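Local coordinates for protein putative phosphinothricin acetyltransferase YwnH (Bacillus subtilis, PDB 1VHS) that probably transfers an acetyl group from acetyl-CoA to the herbicidal antibiotic phosphinothricin, so conferring resistance to it, at residues L5-H10 / S51-V56; I19-I24 / E34-E39; V64-S69 / I87-A92; N80-V85 / I115-A120; W141-G146 / D156-G161. All blocks are in the same frame, centred on the assembly; numbering follows the deposited sequence.

Overall arrangement
The five contacts lie in one chain and mostly along one mixed sheet, whose strand order 4-7, 54-58, 64-72, 82-89, 117-123, 153-163, 139-150 fits the GNAT acetyltransferase fold. Contact 1 pairs the first two strands at one edge and contact 5 the last two at the other, their centres about 27 Å apart. Along the chain contact 1 comes first, with contact 2 (helix 13-24 and its following loop) nested in it; contacts 3 and 4, which share strand 82-89, then cross, and contact 5 ends the series, touching contact 4 through neighbouring strands 117-123 and 153-163. Contact 3, which also touches contact 2, holds I87, Y88 and I89, predicted to bind acetyl-CoA, near the middle of the sheet.

Contact 1 of 5, residues L5-H10 / S51-V56; sequences LRLAEH and SRPLYV
R6 sends its CB to the sheet face it shares with V56, and CG follows wedged between backbone N and C (chi1 64°), a choice that carries the chain over V56. Its CG already rests 3.8 Å from V56 CG2; the chain then runs extended from CG to NE, and the guanidinium settles with one face on that same methyl, R6 NH1 lying 3.5 Å from V56 CG2. The methyl sits over the centre of the flat group. A branched apolar residue suits this place because it supports the guanidinium's face while its N-H groups serve acids: NE forms a salt bridge with E58 and NH1 one with D12. The bond from R6 NH1 to L7 O is weak, and E9 OE1 makes a long salt bridge, well out of the guanidinium plane, so by charge alone.

In the backbone, R6 and V56 form an antiparallel hydrogen-bonded pair. V56 N reaches R6 O at 2.9 Å, nearly along the C=O axis, and R6 N returns the bond to V56 O. A8 N donates to L54 O at 2.8 Å, and the small A8 methyl, CB, fits against L54 CG (3.7 Å). L7 and Y55, the non-hydrogen-bonded pair, meet through L7 CD2, 3.5 Å from Y55 CE2 and also against P53 CB. This is the antiparallel edge of the GNAT sheet, where the N-terminal strand 4-7 joins strand 54-58.

Contact 2 of 5, residues I19-I24 / E34-E39; sequences IYNSTI and EPVTPE
Y20 O is gripped by two donors of the next turn: T23 N, at 3.2 Å, and the hydroxyl T23 OG1, which comes in the carbonyl plane on a lone pair at 2.7 Å. Threonine suits this position, since its OG1 can fold back on its own helix. S22 OG does likewise, donating to I19 O.

Across the contact the work falls to N21. Its CG stands anti to the carbonyl carbon (chi1 -72°), presenting the amide to the backbone of V36. There OD1 accepts from V36 N at 2.9 Å, the donor standing above the carbonyl plane, while ND2 gives a straight bond (169°) to V36 O at 3.0 Å, on a lone pair and within the amide plane. An asparagine amide, with an acceptor beside a donor, can satisfy both polar atoms of one residue, and the two bonds fix the rotation of the amide about chi2. They tie helix 13-24, the first helix of this GNAT fold, to the irregular chain that leads on to helix 42-46.

Apolar contacts flank this pair of bonds. On one side V36 CG2 meets the ring of Y20 at CD2 (3.8 Å), the two side chains crossing at about a right angle; the hydroxyl of Y20 bonds to D32 and T30. On I24, the extended CG1 branch (chi2 -179°) carries CD1 tightly against P35 CA, at 3.5 Å, and close to E34 O.

Contact 3 of 5, residues V64-S69 / I87-A92; sequences VAAWIS and IYIDEA
Backbone hydrogen bonds set the antiparallel register. W67 and Y88 form a hydrogen-bonded pair, W67 N giving to Y88 O at 3.0 Å and Y88 N answering to W67 O; D90 N donates to A65 O. A65 and A66 both face A57 in a classic beta bulge on the other side of this strand.

The aromatic contact lies on the face that carries W67 and Y88. W67 has CG wedged between backbone N and C (chi1 51°), and the two side chains run alongside each other. Their rings form an offset pair with little overlap, planes 23° apart, with W67 CH2 3.3 Å from Y88 CD1. Nearer the backbone, Y88 CB makes a CH-pi contact 4.0 Å from the centroid of the W67 five-membered ring.

Small and branched residues fill the opposite face: A66 CB lies 4.3 Å from I89 CG1, and I68 CG2 lies 4.1 Å from I87 CG1. Helix 98-109 packs here through L102.

At the strand end, D90 OD2 accepts from A92 N at 3.0 Å, making an Asx turn. The chemistry thus implies that the strand end holding I87, Y88 and I89, predicted to bind acetyl-CoA, is fixed to strand 64-72 by backbone bonds and apolar packing.

Contact 4 of 5, residues N80-V85 / I115-A120; sequences NKTAEV and IRSLMA
K81 O is held twice, by R116 N at 2.7 Å and by S117 N at 3.0 Å, at the point where the two chains come into parallel register. From there the ladder continues through A83 N to S117 O, M119 N to A83 O and V85 N to M119 O, the last three nearly along their C=O axes.

Around this backbone, one face carries A83 and L118. The small A83 CB takes the end of I115, CD1 at 3.8 Å, and V85 crosses L118 at about a right angle, V85 CG1 to L118 CG 3.8 Å; such apolar residues suit a side on which strand 64-72 also contributes I68 and F70. The strands belong to a beta-alpha-beta unit, helix 98-109 making the crossover between 82-89 and 117-123.

On the other face selenomethionine M119 bends at chi3 (-78°), bringing CE tightly to T82 CG2, at 3.3 Å. T82 OG1 and S117 OG share a water, which also accepts from R116 NE in the guanidinium plane at 3.1 Å.

Farther out, K81 bends at chi3, which brings CE over one guanidinium face, 3.2 Å from R116 NH1; a further bend at chi4 places NZ. The charged ends K81 NZ and R116 NH1 are 4.4 Å apart, and would probably repel.

Contact 5 of 5, residues W141-G146 / D156-G161; sequences WGLFPG and DLKILG
Packing is tightest at the W141 end, where the indole, itself exposed, lies flat on the buried backbone of G161. G161 CA sits 3.4 Å from the centroid of the W141 six-membered ring, only 9° off the normal, a CH-pi contact over the centre of the face. Glycine suits the place because a CB would clash with W141 CE3. W141 and G142 both face buried I159 in a classic beta bulge, and I159 O accepts from both: W141 N at 2.7 Å and G142 N at 3.2 Å.

Toward the other end exposed L143, F144 and P145 make longer contacts. The ring of F144 reaches I159 CG1 with CE2 (4.0 Å) and L157 CD2 with CD2 (4.3 Å). On the opposite face L143 CD1 lies 3.9 Å from K158 CE, along the lysine's extended chain, whose NZ pairs with E140. In the backbone, F144 N bonds almost straight (176°) to L157 O. D156 OD2 closes the contact by taking G146 N at 2.7 Å, where the chain turns a corner; G146 has phi 47°, a left-handed conformation that glycine adopts easily.

Strand 139-150 is the edge strand within this chain; its hairpin partner 153-163 pairs inward with 117-123, F121 meeting L157 and I159, while helix 127-135 packs through L130 on K158 and L160.

Contact 1 of 5, residues L5-H10 / S51-V56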
# COMPACT_ATOMS: atom_id res chain seq x y z
N LEU A 5 7.18 -8.40 10.59
CA LEU A 5 5.79 -8.35 10.14
C LEU A 5 4.87 -9.33 10.85
O LEU A 5 5.27 -10.44 11.19
CB LEU A 5 5.72 -8.63 8.64
CG LEU A 5 6.09 -7.51 7.66
CD1 LEU A 5 6.12 -8.07 6.25
CD2 LEU A 5 5.07 -6.39 7.76
N ARG A 6 3.63 -8.90 11.06
CA ARG A 6 2.60 -9.72 11.68
C ARG A 6 1.24 -9.21 11.21
O ARG A 6 1.12 -8.07 10.76
CB ARG A 6 2.67 -9.63 13.20
CG ARG A 6 2.39 -8.24 13.74
CD ARG A 6 2.35 -8.23 15.27
NE ARG A 6 2.26 -6.88 15.82
CZ ARG A 6 1.15 -6.14 15.85
NH1 ARG A 6 0.01 -6.61 15.36
NH2 ARG A 6 1.19 -4.92 16.37
N LEU A 7 0.21 -10.06 11.30
CA LEU A 7 -1.13 -9.66 10.91
C LEU A 7 -1.61 -8.51 11.81
O LEU A 7 -1.38 -8.51 13.02
CB LEU A 7 -2.09 -10.84 11.03
CG LEU A 7 -1.92 -11.95 9.99
CD1 LEU A 7 -2.61 -13.23 10.45
CD2 LEU A 7 -2.50 -11.48 8.66
N ALA A 8 -2.26 -7.52 11.21
CA ALA A 8 -2.78 -6.38 11.96
C ALA A 8 -3.89 -6.82 12.91
O ALA A 8 -4.57 -7.82 12.67
CB ALA A 8 -3.31 -5.31 11.00
N GLU A 9 -4.06 -6.05 13.97
CA GLU A 9 -5.08 -6.32 14.98
C GLU A 9 -5.85 -5.02 15.20
O GLU A 9 -5.37 -3.94 14.84
CB GLU A 9 -4.42 -6.77 16.28
CG GLU A 9 -3.29 -7.75 16.02
CD GLU A 9 -2.60 -8.21 17.29
OE1 GLU A 9 -2.23 -7.36 18.13
OE2 GLU A 9 -2.40 -9.44 17.43
N HIS A 10 -7.02 -5.12 15.80
CA HIS A 10 -7.84 -3.93 16.04
C HIS A 10 -7.10 -2.80 16.76
O HIS A 10 -7.24 -1.64 16.37
CB HIS A 10 -9.10 -4.31 16.83
CG HIS A 10 -10.09 -3.19 16.94
ND1 HIS A 10 -9.80 -2.00 17.58
CD2 HIS A 10 -11.36 -3.07 16.48
CE1 HIS A 10 -10.84 -1.20 17.50
NE2 HIS A 10 -11.80 -1.82 16.85
N SER A 51 -7.50 -14.05 3.21
CA SER A 51 -6.81 -14.12 1.92
C SER A 51 -6.33 -12.75 1.42
O SER A 51 -5.45 -12.67 0.57
CB SER A 51 -7.73 -14.75 0.86
OG SER A 51 -8.83 -13.91 0.55
N ARG A 52 -6.92 -11.68 1.95
CA ARG A 52 -6.55 -10.31 1.58
C ARG A 52 -6.36 -9.55 2.89
O ARG A 52 -7.19 -8.75 3.30
CB ARG A 52 -7.66 -9.69 0.74
CG ARG A 52 -7.92 -10.46 -0.56
CD ARG A 52 -6.73 -10.33 -1.52
NE ARG A 52 -6.92 -11.09 -2.76
CZ ARG A 52 -6.63 -12.38 -2.91
NH1 ARG A 52 -6.85 -12.97 -4.08
NH2 ARG A 52 -6.12 -13.08 -1.91
N PRO A 53 -5.23 -9.81 3.56
CA PRO A 53 -4.93 -9.17 4.84
C PRO A 53 -4.17 -7.86 4.89
O PRO A 53 -3.67 -7.35 3.88
CB PRO A 53 -4.19 -10.27 5.59
CG PRO A 53 -3.37 -10.89 4.50
CD PRO A 53 -4.26 -10.88 3.26
N LEU A 54 -4.13 -7.33 6.10
CA LEU A 54 -3.42 -6.12 6.42
C LEU A 54 -2.33 -6.57 7.39
O LEU A 54 -2.63 -7.19 8.41
CB LEU A 54 -4.34 -5.12 7.12
CG LEU A 54 -3.64 -3.84 7.60
CD1 LEU A 54 -3.07 -3.09 6.40
CD2 LEU A 54 -4.64 -2.96 8.35
N TYR A 55 -1.08 -6.30 7.04
CA TYR A 55 0.04 -6.65 7.90
C TYR A 55 0.68 -5.38 8.42
O TYR A 55 0.72 -4.37 7.73
CB TYR A 55 1.11 -7.42 7.13
CG TYR A 55 0.68 -8.76 6.60
CD1 TYR A 55 0.08 -8.87 5.35
CD2 TYR A 55 0.87 -9.92 7.35
CE1 TYR A 55 -0.32 -10.10 4.85
CE2 TYR A 55 0.47 -11.16 6.86
CZ TYR A 55 -0.13 -11.24 5.61
OH TYR A 55 -0.55 -12.46 5.13
N VAL A 56 1.19 -5.43 9.65
CA VAL A 56 1.87 -4.27 10.19
C VAL A 56 3.31 -4.70 10.44
O VAL A 56 3.59 -5.88 10.65
CB VAL A 56 1.23 -3.76 11.50
CG1 VAL A 56 -0.13 -3.15 11.21
CG2 VAL A 56 1.09 -4.89 12.51

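Contact 2 of 5, residues I19-I24 / E34-E39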
# COMPACT_ATOMS: atom_id res chain seq x y z
N ILE A 19 0.05 6.55 10.64
CA ILE A 19 1.07 6.41 9.60
C ILE A 19 0.51 6.97 8.30
O ILE A 19 1.19 7.69 7.57
CB ILE A 19 1.48 4.93 9.41
CG1 ILE A 19 2.30 4.48 10.62
CG2 ILE A 19 2.26 4.76 8.10
CD1 ILE A 19 2.68 3.01 10.60
N TYR A 20 -0.74 6.62 8.01
CA TYR A 20 -1.41 7.09 6.81
C TYR A 20 -1.40 8.62 6.79
O TYR A 20 -1.02 9.24 5.80
CB TYR A 20 -2.85 6.58 6.81
CG TYR A 20 -3.65 7.00 5.60
CD1 TYR A 20 -3.50 6.33 4.38
CD2 TYR A 20 -4.57 8.04 5.68
CE1 TYR A 20 -4.26 6.70 3.27
CE2 TYR A 20 -5.33 8.42 4.57
CZ TYR A 20 -5.17 7.74 3.38
OH TYR A 20 -5.91 8.11 2.28
N ASN A 21 -1.80 9.24 7.90
CA ASN A 21 -1.83 10.69 8.00
C ASN A 21 -0.47 11.37 7.90
O ASN A 21 -0.37 12.50 7.43
CB ASN A 21 -2.52 11.14 9.29
CG ASN A 21 -4.01 10.91 9.26
OD1 ASN A 21 -4.63 10.93 8.20
ND2 ASN A 21 -4.60 10.69 10.43
N SER A 22 0.57 10.69 8.35
CA SER A 22 1.90 11.28 8.30
C SER A 22 2.37 11.47 6.86
O SER A 22 3.27 12.27 6.59
CB SER A 22 2.91 10.42 9.07
OG SER A 22 3.09 9.17 8.42
N THR A 23 1.75 10.74 5.93
CA THR A 23 2.12 10.82 4.52
C THR A 23 1.30 11.84 3.72
O THR A 23 1.67 12.21 2.60
CB THR A 23 1.97 9.46 3.81
OG1 THR A 23 0.58 9.17 3.64
CG2 THR A 23 2.62 8.35 4.63
N ILE A 24 0.19 12.29 4.28
CA ILE A 24 -0.68 13.24 3.58
C ILE A 24 -0.01 14.55 3.17
O ILE A 24 -0.20 15.02 2.05
CB ILE A 24 -1.94 13.55 4.42
CG1 ILE A 24 -2.77 12.27 4.59
CG2 ILE A 24 -2.77 14.63 3.73
CD1 ILE A 24 -4.05 12.46 5.38
N GLU A 34 -6.44 16.13 3.66
CA GLU A 34 -6.70 16.38 5.07
C GLU A 34 -6.63 15.07 5.85
O GLU A 34 -7.04 14.02 5.35
CB GLU A 34 -8.09 17.00 5.25
CG GLU A 34 -8.26 18.36 4.58
CD GLU A 34 -7.40 19.44 5.21
OE1 GLU A 34 -7.40 20.58 4.71
OE2 GLU A 34 -6.72 19.15 6.22
N PRO A 35 -6.11 15.11 7.08
CA PRO A 35 -6.01 13.88 7.88
C PRO A 35 -7.37 13.23 8.15
O PRO A 35 -8.38 13.93 8.31
CB PRO A 35 -5.31 14.35 9.16
CG PRO A 35 -5.75 15.79 9.27
CD PRO A 35 -5.63 16.27 7.85
N VAL A 36 -7.39 11.91 8.20
CA VAL A 36 -8.62 11.17 8.44
C VAL A 36 -8.64 10.63 9.87
O VAL A 36 -7.61 10.64 10.56
CB VAL A 36 -8.75 9.98 7.47
CG1 VAL A 36 -8.73 10.48 6.03
CG2 VAL A 36 -7.62 8.98 7.71
N THR A 37 -9.80 10.17 10.32
CA THR A 37 -9.92 9.63 11.67
C THR A 37 -10.12 8.11 11.63
O THR A 37 -10.61 7.56 10.64
CB THR A 37 -11.12 10.24 12.43
OG1 THR A 37 -12.34 9.77 11.85
CG2 THR A 37 -11.07 11.76 12.36
N PRO A 38 -9.72 7.41 12.71
CA PRO A 38 -9.85 5.95 12.80
C PRO A 38 -11.26 5.48 12.45
O PRO A 38 -11.45 4.43 11.84
CB PRO A 38 -9.49 5.68 14.26
CG PRO A 38 -8.46 6.72 14.53
CD PRO A 38 -9.07 7.95 13.91
N GLU A 39 -12.25 6.28 12.85
CA GLU A 39 -13.64 5.95 12.58
C GLU A 39 -13.93 5.98 11.08
O GLU A 39 -14.71 5.18 10.57
CB GLU A 39 -14.56 6.92 13.31

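Contact 3 of 5, residues V64-S69 / I87-A92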
# COMPACT_ATOMS: atom_id res chain seq x y z
N VAL A 64 4.50 0.08 15.69
CA VAL A 64 4.13 -0.11 14.29
C VAL A 64 4.73 1.03 13.48
O VAL A 64 4.38 2.19 13.68
CB VAL A 64 2.60 -0.10 14.12
CG1 VAL A 64 2.25 -0.25 12.64
CG2 VAL A 64 1.98 -1.23 14.93
N ALA A 65 5.65 0.70 12.57
CA ALA A 65 6.32 1.69 11.74
C ALA A 65 5.84 1.73 10.29
O ALA A 65 6.16 2.67 9.56
CB ALA A 65 7.82 1.45 11.77
N ALA A 66 5.09 0.72 9.87
CA ALA A 66 4.61 0.66 8.49
C ALA A 66 3.58 -0.44 8.35
O ALA A 66 3.39 -1.24 9.26
CB ALA A 66 5.79 0.39 7.55
N TRP A 67 2.89 -0.47 7.22
CA TRP A 67 1.92 -1.52 6.98
C TRP A 67 1.78 -1.85 5.50
O TRP A 67 2.12 -1.05 4.63
CB TRP A 67 0.54 -1.18 7.58
CG TRP A 67 -0.06 0.18 7.27
CD1 TRP A 67 0.07 1.32 7.99
CD2 TRP A 67 -0.97 0.48 6.20
NE1 TRP A 67 -0.71 2.32 7.46
CE2 TRP A 67 -1.36 1.83 6.36
CE3 TRP A 67 -1.51 -0.26 5.13
CZ2 TRP A 67 -2.26 2.46 5.49
CZ3 TRP A 67 -2.40 0.36 4.27
CH2 TRP A 67 -2.77 1.71 4.45
N ILE A 68 1.30 -3.06 5.25
CA ILE A 68 1.08 -3.57 3.89
C ILE A 68 -0.35 -4.08 3.83
O ILE A 68 -0.76 -4.91 4.64
CB ILE A 68 2.00 -4.77 3.58
CG1 ILE A 68 3.46 -4.40 3.82
CG2 ILE A 68 1.82 -5.19 2.12
CD1 ILE A 68 4.40 -5.59 3.66
N SER A 69 -1.11 -3.57 2.87
CA SER A 69 -2.50 -3.96 2.73
C SER A 69 -2.75 -4.62 1.38
O SER A 69 -2.31 -4.11 0.35
CB SER A 69 -3.40 -2.72 2.85
OG SER A 69 -4.73 -2.98 2.45
N ILE A 87 1.37 0.02 0.31
CA ILE A 87 2.38 0.07 1.35
C ILE A 87 2.58 1.50 1.85
O ILE A 87 2.87 2.41 1.08
CB ILE A 87 3.72 -0.47 0.81
CG1 ILE A 87 3.54 -1.91 0.33
CG2 ILE A 87 4.80 -0.39 1.90
CD1 ILE A 87 4.77 -2.52 -0.33
N TYR A 88 2.42 1.68 3.16
CA TYR A 88 2.61 2.99 3.78
C TYR A 88 3.67 2.89 4.86
O TYR A 88 3.68 1.94 5.65
CB TYR A 88 1.31 3.53 4.37
CG TYR A 88 0.33 4.00 3.33
CD1 TYR A 88 -0.45 3.10 2.61
CD2 TYR A 88 0.21 5.36 3.03
CE1 TYR A 88 -1.34 3.54 1.62
CE2 TYR A 88 -0.67 5.81 2.03
CZ TYR A 88 -1.43 4.89 1.34
OH TYR A 88 -2.30 5.32 0.35
N ILE A 89 4.56 3.86 4.89
CA ILE A 89 5.65 3.89 5.86
C ILE A 89 5.56 5.18 6.68
O ILE A 89 5.27 6.24 6.14
CB ILE A 89 7.01 3.85 5.15
CG1 ILE A 89 7.04 2.67 4.17
CG2 ILE A 89 8.14 3.73 6.17
CD1 ILE A 89 8.27 2.64 3.28
N ASP A 90 5.80 5.07 7.98
CA ASP A 90 5.76 6.25 8.84
C ASP A 90 6.71 7.27 8.24
O ASP A 90 7.89 6.98 8.02
CB ASP A 90 6.18 5.88 10.27
CG ASP A 90 6.09 7.06 11.23
OD1 ASP A 90 6.16 6.83 12.45
OD2 ASP A 90 5.96 8.21 10.76
N GLU A 91 6.20 8.46 7.96
CA GLU A 91 7.01 9.52 7.36
C GLU A 91 8.35 9.69 8.07
O GLU A 91 9.34 10.07 7.45
CB GLU A 91 6.24 10.84 7.37
CG GLU A 91 6.95 11.96 6.60
CD GLU A 91 7.14 11.62 5.14
OE1 GLU A 91 6.13 11.47 4.42
OE2 GLU A 91 8.31 11.51 4.70
N ALA A 92 8.37 9.40 9.36
CA ALA A 92 9.59 9.54 10.15
C ALA A 92 10.62 8.46 9.84
O ALA A 92 11.78 8.55 10.25
CB ALA A 92 9.25 9.51 11.64

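Contact 4 of 5, residues N80-V85 / I115-A120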
# COMPACT_ATOMS: atom_id res chain seq x y z
N ASN A 80 -10.99 -12.76 -8.78
CA ASN A 80 -10.50 -13.36 -7.53
C ASN A 80 -8.99 -13.52 -7.37
O ASN A 80 -8.49 -13.53 -6.25
CB ASN A 80 -11.14 -14.74 -7.30
CG ASN A 80 -12.60 -14.65 -6.93
OD1 ASN A 80 -13.04 -13.66 -6.35
ND2 ASN A 80 -13.35 -15.69 -7.25
N LYS A 81 -8.27 -13.68 -8.47
CA LYS A 81 -6.82 -13.85 -8.40
C LYS A 81 -6.05 -12.57 -8.65
O LYS A 81 -4.83 -12.59 -8.81
CB LYS A 81 -6.38 -14.92 -9.40
CG LYS A 81 -6.64 -16.34 -8.92
CD LYS A 81 -6.34 -17.37 -9.99
CE LYS A 81 -7.47 -17.44 -10.99
NZ LYS A 81 -8.75 -17.85 -10.33
N THR A 82 -6.77 -11.45 -8.67
CA THR A 82 -6.15 -10.16 -8.90
C THR A 82 -6.35 -9.28 -7.67
O THR A 82 -7.46 -9.13 -7.17
CB THR A 82 -6.76 -9.48 -10.15
OG1 THR A 82 -6.49 -10.29 -11.30
CG2 THR A 82 -6.16 -8.10 -10.37
N ALA A 83 -5.26 -8.71 -7.17
CA ALA A 83 -5.33 -7.87 -6.00
C ALA A 83 -4.44 -6.65 -6.08
O ALA A 83 -3.55 -6.56 -6.92
CB ALA A 83 -4.96 -8.68 -4.75
N GLU A 84 -4.69 -5.71 -5.19
CA GLU A 84 -3.90 -4.50 -5.12
C GLU A 84 -3.05 -4.58 -3.87
O GLU A 84 -3.48 -5.16 -2.87
CB GLU A 84 -4.81 -3.27 -5.04
CG GLU A 84 -5.63 -3.02 -6.30
CD GLU A 84 -6.93 -2.30 -6.02
OE1 GLU A 84 -6.92 -1.32 -5.24
OE2 GLU A 84 -7.97 -2.71 -6.59
N VAL A 85 -1.84 -4.05 -3.93
CA VAL A 85 -0.99 -4.02 -2.76
C VAL A 85 -0.70 -2.55 -2.47
O VAL A 85 -0.34 -1.78 -3.37
CB VAL A 85 0.34 -4.79 -2.95
CG1 VAL A 85 1.15 -4.20 -4.11
CG2 VAL A 85 1.15 -4.74 -1.65
N ILE A 115 -2.87 -15.00 -5.01
CA ILE A 115 -2.86 -13.86 -5.92
C ILE A 115 -1.98 -14.15 -7.14
O ILE A 115 -0.81 -14.50 -7.01
CB ILE A 115 -2.31 -12.61 -5.22
CG1 ILE A 115 -3.23 -12.24 -4.06
CG2 ILE A 115 -2.20 -11.46 -6.22
CD1 ILE A 115 -2.62 -11.23 -3.10
N ARG A 116 -2.56 -13.99 -8.33
CA ARG A 116 -1.84 -14.21 -9.58
C ARG A 116 -1.35 -12.89 -10.18
O ARG A 116 -0.24 -12.81 -10.71
CB ARG A 116 -2.74 -14.92 -10.60
CG ARG A 116 -2.12 -15.04 -11.98
CD ARG A 116 -2.89 -16.01 -12.86
NE ARG A 116 -4.30 -15.65 -12.99
CZ ARG A 116 -5.21 -16.41 -13.60
NH1 ARG A 116 -6.47 -16.01 -13.67
NH2 ARG A 116 -4.85 -17.57 -14.14
N SER A 117 -2.18 -11.86 -10.10
CA SER A 117 -1.82 -10.54 -10.63
C SER A 117 -1.90 -9.53 -9.50
O SER A 117 -2.93 -9.38 -8.85
CB SER A 117 -2.79 -10.13 -11.76
OG SER A 117 -2.79 -11.10 -12.80
N LEU A 118 -0.80 -8.83 -9.26
CA LEU A 118 -0.74 -7.85 -8.20
C LEU A 118 -0.52 -6.47 -8.80
O LEU A 118 0.37 -6.29 -9.61
CB LEU A 118 0.40 -8.21 -7.24
CG LEU A 118 0.48 -7.48 -5.90
CD1 LEU A 118 -0.81 -7.70 -5.12
CD2 LEU A 118 1.69 -8.00 -5.11
N MSE A 119 -1.35 -5.50 -8.42
CA MSE A 119 -1.23 -4.14 -8.93
C MSE A 119 -0.97 -3.13 -7.82
O MSE A 119 -1.36 -3.33 -6.67
CB MSE A 119 -2.52 -3.74 -9.67
CG MSE A 119 -2.69 -4.42 -11.02
SE MSE A 119 -4.34 -3.85 -11.89
CE MSE A 119 -5.51 -4.90 -10.87
N ALA A 120 -0.30 -2.04 -8.19
CA ALA A 120 0.01 -0.96 -7.26
C ALA A 120 -0.38 0.36 -7.89
O ALA A 120 -0.10 0.60 -9.06
CB ALA A 120 1.52 -0.96 -6.94
O HOH W 1 -4.91 -12.70 -12.35

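Contact 5 of 5, residues W141-G146 / D156-G161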
# COMPACT_ATOMS: atom_id res chain seq x y z
N TRP A 141 1.10 -0.48 -16.36
CA TRP A 141 -0.04 -1.01 -17.08
C TRP A 141 -1.01 0.11 -17.45
O TRP A 141 -1.89 -0.07 -18.29
CB TRP A 141 -0.78 -2.04 -16.24
CG TRP A 141 -0.10 -3.37 -16.12
CD1 TRP A 141 1.08 -3.76 -16.69
CD2 TRP A 141 -0.59 -4.50 -15.39
NE1 TRP A 141 1.36 -5.07 -16.35
CE2 TRP A 141 0.35 -5.55 -15.56
CE3 TRP A 141 -1.73 -4.73 -14.61
CZ2 TRP A 141 0.18 -6.80 -14.97
CZ3 TRP A 141 -1.90 -5.98 -14.02
CH2 TRP A 141 -0.95 -7.00 -14.21
N GLY A 142 -0.86 1.26 -16.80
CA GLY A 142 -1.74 2.37 -17.11
C GLY A 142 -1.33 3.69 -16.52
O GLY A 142 -0.52 3.75 -15.58
N LEU A 143 -1.87 4.75 -17.09
CA LEU A 143 -1.63 6.10 -16.62
C LEU A 143 -2.94 6.84 -16.81
O LEU A 143 -3.43 6.98 -17.94
CB LEU A 143 -0.52 6.77 -17.44
CG LEU A 143 0.07 8.08 -16.90
CD1 LEU A 143 1.33 8.43 -17.68
CD2 LEU A 143 -0.95 9.20 -17.00
N PHE A 144 -3.53 7.27 -15.71
CA PHE A 144 -4.79 8.00 -15.74
C PHE A 144 -4.37 9.45 -15.48
O PHE A 144 -4.09 9.84 -14.35
CB PHE A 144 -5.74 7.49 -14.65
CG PHE A 144 -6.03 6.00 -14.74
CD1 PHE A 144 -5.86 5.31 -15.93
CD2 PHE A 144 -6.52 5.31 -13.63
CE1 PHE A 144 -6.17 3.95 -16.03
CE2 PHE A 144 -6.83 3.95 -13.71
CZ PHE A 144 -6.66 3.27 -14.92
N PRO A 145 -4.32 10.26 -16.55
CA PRO A 145 -3.91 11.67 -16.48
C PRO A 145 -4.78 12.64 -15.71
O PRO A 145 -5.99 12.75 -15.94
CB PRO A 145 -3.76 12.05 -17.95
CG PRO A 145 -4.84 11.26 -18.62
CD PRO A 145 -4.76 9.90 -17.91
N GLY A 146 -4.14 13.34 -14.77
CA GLY A 146 -4.81 14.33 -13.95
C GLY A 146 -6.14 13.99 -13.30
O GLY A 146 -6.97 14.88 -13.09
N ASP A 156 -1.31 12.77 -11.88
CA ASP A 156 -1.50 11.55 -12.66
C ASP A 156 -1.42 10.33 -11.75
O ASP A 156 -0.64 10.31 -10.79
CB ASP A 156 -0.39 11.40 -13.71
CG ASP A 156 -0.46 12.44 -14.81
OD1 ASP A 156 0.49 12.47 -15.63
OD2 ASP A 156 -1.44 13.21 -14.87
N LEU A 157 -2.20 9.30 -12.06
CA LEU A 157 -2.13 8.07 -11.28
C LEU A 157 -1.61 6.99 -12.22
O LEU A 157 -2.18 6.74 -13.28
CB LEU A 157 -3.52 7.65 -10.77
CG LEU A 157 -3.49 6.37 -9.92
CD1 LEU A 157 -2.74 6.65 -8.61
CD2 LEU A 157 -4.91 5.91 -9.64
N LYS A 158 -0.49 6.37 -11.84
CA LYS A 158 0.05 5.29 -12.64
C LYS A 158 -0.32 3.97 -12.00
O LYS A 158 -0.38 3.86 -10.77
CB LYS A 158 1.58 5.38 -12.75
CG LYS A 158 2.06 6.33 -13.82
CD LYS A 158 3.56 6.19 -14.06
CE LYS A 158 3.99 7.05 -15.24
NZ LYS A 158 5.38 6.72 -15.67
N ILE A 159 -0.61 2.98 -12.83
CA ILE A 159 -0.94 1.66 -12.33
C ILE A 159 0.17 0.73 -12.77
O ILE A 159 0.46 0.63 -13.97
CB ILE A 159 -2.27 1.11 -12.91
CG1 ILE A 159 -3.40 2.11 -12.66
CG2 ILE A 159 -2.61 -0.24 -12.27
CD1 ILE A 159 -3.47 2.62 -11.25
N LEU A 160 0.83 0.09 -11.81
CA LEU A 160 1.90 -0.85 -12.13
C LEU A 160 1.40 -2.23 -11.79
O LEU A 160 0.68 -2.43 -10.81
CB LEU A 160 3.15 -0.53 -11.30
CG LEU A 160 4.11 0.52 -11.86
CD1 LEU A 160 3.40 1.82 -12.14
CD2 LEU A 160 5.25 0.73 -10.86
N GLY A 161 1.76 -3.20 -12.61
CA GLY A 161 1.30 -4.54 -12.34
C GLY A 161 2.35 -5.60 -12.55
O GLY A 161 3.35 -5.38 -13.23